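Local coordinates for protein SAM dependent methyltransferase (Agrobacterium tumefaciens, PDB 2IGT) that binds S-adenosylmethionine and probably transfers its methyl group to an acceptor substrate, at residues P34-S39 and E302-E307. Residues are numbered along the deposited sequence; the frame is centred on the assembly and turned at random.
Sequences PVILES and ELVIRE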
ATOM      1  N   PRO A  34     -34.720 -17.121  17.715  1.00 20.88           N
ATOM      2  CA  PRO A  34     -33.370 -16.634  18.035  1.00 20.35           C
ATOM      3  C   PRO A  34     -32.809 -17.426  19.196  1.00 20.39           C
ATOM      4  O   PRO A  34     -33.566 -17.836  20.088  1.00 21.21           O
ATOM      5  CB  PRO A  34     -33.601 -15.182  18.482  1.00 20.26           C
ATOM      6  CG  PRO A  34     -35.080 -14.875  18.148  1.00 20.98           C
ATOM      7  CD  PRO A  34     -35.771 -16.196  18.174  1.00 20.67           C
ATOM      8  N   VAL A  35     -31.514 -17.704  19.157  1.00 20.04           N
ATOM      9  CA  VAL A  35     -30.815 -18.226  20.332  1.00 19.49           C
ATOM     10  C   VAL A  35     -29.782 -17.154  20.743  1.00 19.49           C
ATOM     11  O   VAL A  35     -28.938 -16.719  19.935  1.00 18.44           O
ATOM     12  CB  VAL A  35     -30.149 -19.619  20.064  1.00 19.16           C
ATOM     13  CG1 VAL A  35     -29.309 -20.059  21.264  1.00 20.77           C
ATOM     14  CG2 VAL A  35     -31.221 -20.714  19.787  1.00 20.78           C
ATOM     15  N   ILE A  36     -29.865 -16.685  21.980  1.00 18.11           N
ATOM     16  CA  ILE A  36     -28.948 -15.646  22.406  1.00 19.05           C
ATOM     17  C   ILE A  36     -27.891 -16.344  23.266  1.00 19.98           C
ATOM     18  O   ILE A  36     -28.210 -16.912  24.317  1.00 19.68           O
ATOM     19  CB  ILE A  36     -29.635 -14.493  23.199  1.00 19.79           C
ATOM     20  CG1 ILE A  36     -30.797 -13.846  22.399  1.00 19.76           C
ATOM     21  CG2 ILE A  36     -28.560 -13.431  23.650  1.00 17.53           C
ATOM     22  CD1 ILE A  36     -30.381 -13.257  21.010  1.00 19.60           C
ATOM     23  N   LEU A  37     -26.653 -16.342  22.792  1.00 19.61           N
ATOM     24  CA  LEU A  37     -25.554 -16.942  23.533  1.00 20.35           C
ATOM     25  C   LEU A  37     -24.883 -15.857  24.336  1.00 21.03           C
ATOM     26  O   LEU A  37     -24.592 -14.784  23.820  1.00 20.15           O
ATOM     27  CB  LEU A  37     -24.552 -17.581  22.582  1.00 20.40           C
ATOM     28  CG  LEU A  37     -25.052 -18.781  21.772  1.00 20.28           C
ATOM     29  CD1 LEU A  37     -23.891 -19.211  20.852  1.00 21.82           C
ATOM     30  CD2 LEU A  37     -25.551 -19.934  22.671  1.00 21.30           C
ATOM     31  N   GLU A  38     -24.662 -16.128  25.616  1.00 22.05           N
ATOM     32  CA  GLU A  38     -24.152 -15.102  26.504  1.00 23.21           C
ATOM     33  C   GLU A  38     -22.926 -15.589  27.251  1.00 23.51           C
ATOM     34  O   GLU A  38     -22.891 -16.702  27.764  1.00 22.28           O
ATOM     35  CB  GLU A  38     -25.252 -14.650  27.482  1.00 23.16           C
ATOM     36  CG  GLU A  38     -24.753 -13.877  28.679  1.00 24.78           C
ATOM     37  CD  GLU A  38     -25.885 -13.297  29.536  1.00 25.87           C
ATOM     38  OE1 GLU A  38     -27.003 -13.061  29.015  1.00 29.56           O
ATOM     39  OE2 GLU A  38     -25.642 -13.052  30.732  1.00 28.31           O
ATOM     40  N   SER A  39     -21.931 -14.723  27.312  1.00 24.72           N
ATOM     41  CA  SER A  39     -20.736 -14.931  28.096  1.00 27.05           C
ATOM     42  C   SER A  39     -20.643 -13.829  29.174  1.00 27.77           C
ATOM     43  O   SER A  39     -20.854 -12.647  28.870  1.00 27.48           O
ATOM     44  CB  SER A  39     -19.544 -14.799  27.144  1.00 26.58           C
ATOM     45  OG  SER A  39     -18.359 -15.113  27.817  1.00 29.32           O
ATOM     46  N   GLU A 302     -27.536 -14.061  18.321  1.00 18.46           N
ATOM     47  CA  GLU A 302     -26.462 -13.129  18.639  1.00 18.76           C
ATOM     48  C   GLU A 302     -25.627 -13.724  19.768  1.00 18.63           C
ATOM     49  O   GLU A 302     -26.146 -14.456  20.613  1.00 18.87           O
ATOM     50  CB  GLU A 302     -27.029 -11.746  19.011  1.00 18.15           C
ATOM     51  CG  GLU A 302     -27.673 -11.086  17.795  1.00 19.56           C
ATOM     52  CD  GLU A 302     -28.184  -9.683  18.010  1.00 20.53           C
ATOM     53  OE1 GLU A 302     -27.918  -9.080  19.080  1.00 20.36           O
ATOM     54  OE2 GLU A 302     -28.858  -9.191  17.073  1.00 19.44           O
ATOM     55  N   LEU A 303     -24.334 -13.432  19.728  1.00 19.12           N
ATOM     56  CA  LEU A 303     -23.382 -13.733  20.807  1.00 19.33           C
ATOM     57  C   LEU A 303     -23.128 -12.426  21.569  1.00 19.24           C
ATOM     58  O   LEU A 303     -22.717 -11.433  20.971  1.00 18.70           O
ATOM     59  CB  LEU A 303     -22.064 -14.260  20.235  1.00 18.74           C
ATOM     60  CG  LEU A 303     -20.916 -14.478  21.229  1.00 19.40           C
ATOM     61  CD1 LEU A 303     -21.277 -15.560  22.274  1.00 18.95           C
ATOM     62  CD2 LEU A 303     -19.640 -14.901  20.482  1.00 19.31           C
ATOM     63  N   VAL A 304     -23.375 -12.445  22.883  1.00 18.79           N
ATOM     64  CA  VAL A 304     -23.332 -11.222  23.671  1.00 19.16           C
ATOM     65  C   VAL A 304     -22.414 -11.426  24.881  1.00 19.67           C
ATOM     66  O   VAL A 304     -22.154 -12.575  25.313  1.00 19.93           O
ATOM     67  CB  VAL A 304     -24.757 -10.780  24.121  1.00 18.56           C
ATOM     68  CG1 VAL A 304     -25.734 -10.872  22.948  1.00 19.25           C
ATOM     69  CG2 VAL A 304     -25.271 -11.654  25.255  1.00 17.63           C
ATOM     70  N   ILE A 305     -21.900 -10.310  25.388  1.00 20.05           N
ATOM     71  CA  ILE A 305     -21.167 -10.266  26.639  1.00 21.58           C
ATOM     72  C   ILE A 305     -22.027  -9.472  27.618  1.00 22.00           C
ATOM     73  O   ILE A 305     -22.559  -8.409  27.275  1.00 22.64           O
ATOM     74  CB  ILE A 305     -19.838  -9.450  26.499  1.00 21.52           C
ATOM     75  CG1 ILE A 305     -18.893 -10.070  25.455  1.00 23.24           C
ATOM     76  CG2 ILE A 305     -19.153  -9.301  27.864  1.00 23.16           C
ATOM     77  CD1 ILE A 305     -17.750  -9.100  24.970  1.00 22.94           C
ATOM     78  N   ARG A 306     -22.125  -9.962  28.844  1.00 21.25           N
ATOM     79  CA  ARG A 306     -22.784  -9.201  29.871  1.00 21.75           C
ATOM     80  C   ARG A 306     -21.743  -8.516  30.767  1.00 20.97           C
ATOM     81  O   ARG A 306     -20.785  -9.147  31.205  1.00 22.21           O
ATOM     82  CB  ARG A 306     -23.721 -10.094  30.697  1.00 21.97           C
ATOM     83  CG  ARG A 306     -24.647  -9.262  31.590  1.00 23.45           C
ATOM     84  CD  ARG A 306     -25.687 -10.113  32.304  1.00 27.48           C
ATOM     85  NE  ARG A 306     -26.680 -10.724  31.406  1.00 26.64           N
ATOM     86  CZ  ARG A 306     -27.815 -10.141  31.023  1.00 28.57           C
ATOM     87  NH1 ARG A 306     -28.110  -8.895  31.411  1.00 28.62           N
ATOM     88  NH2 ARG A 306     -28.648 -10.793  30.220  1.00 26.64           N
ATOM     89  N   GLU A 307     -21.940  -7.230  31.034  1.00 20.79           N
ATOM     90  CA  GLU A 307     -21.102  -6.506  31.990  1.00 21.16           C
ATOM     91  C   GLU A 307     -20.994  -7.301  33.277  1.00 21.17           C
ATOM     92  O   GLU A 307     -21.969  -7.917  33.731  1.00 21.05           O
ATOM     93  CB  GLU A 307     -21.684  -5.139  32.330  1.00 20.61           C
ATOM     94  CG  GLU A 307     -21.654  -4.158  31.206  1.00 21.82           C
ATOM     95  CD  GLU A 307     -22.349  -2.873  31.572  1.00 20.50           C
ATOM     96  OE1 GLU A 307     -23.320  -2.911  32.377  1.00 21.08           O
ATOM     97  OE2 GLU A 307     -21.929  -1.841  31.019  1.00 19.98           O
TER
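Leu37 and Leu303 sit side by side in a parallel strand pair that illustrates how the class I (Rossmann-like) methyltransferase sheet can be extended at its edge: strand 30-39 is one of the two outermost strands of the chain's large mixed sheet, and strand 297-306 lies between it and strand 318-328. In the parallel pattern one residue bonds to two across. Leu37 N donates to Glu302 O (2.9 Å) and Leu37 O accepts from Val304 N (2.8 Å); Ser39 repeats the scheme between Val304 and Arg306.

Apolar contacts divide between the two faces. On one, Leu303 CD1 packs against Leu37 CB at 3.9 Å, and helix 138-150 touches both leucines and Ser39. On the other, Val304 spreads its methyls, CG1 meeting Ile36 CG2 and CG2 reaching Glu38 CB at 3.7 Å.

Beyond this valine, a salt bridge spans the two strands. Glu38 sends its CG anti to the backbone N (chi1 164°) and runs out extended, whereas Arg306 bends at chi3 to present its guanidinium side-on; Gly316 O accepts a bond from Arg306 NH1. The two planes are 48° apart: Arg306 NH2 meets Glu38 OE1 at 3.0 Å, while Arg306 NE approaches Glu38 OE2 from above the carboxylate plane, at 2.6 Å.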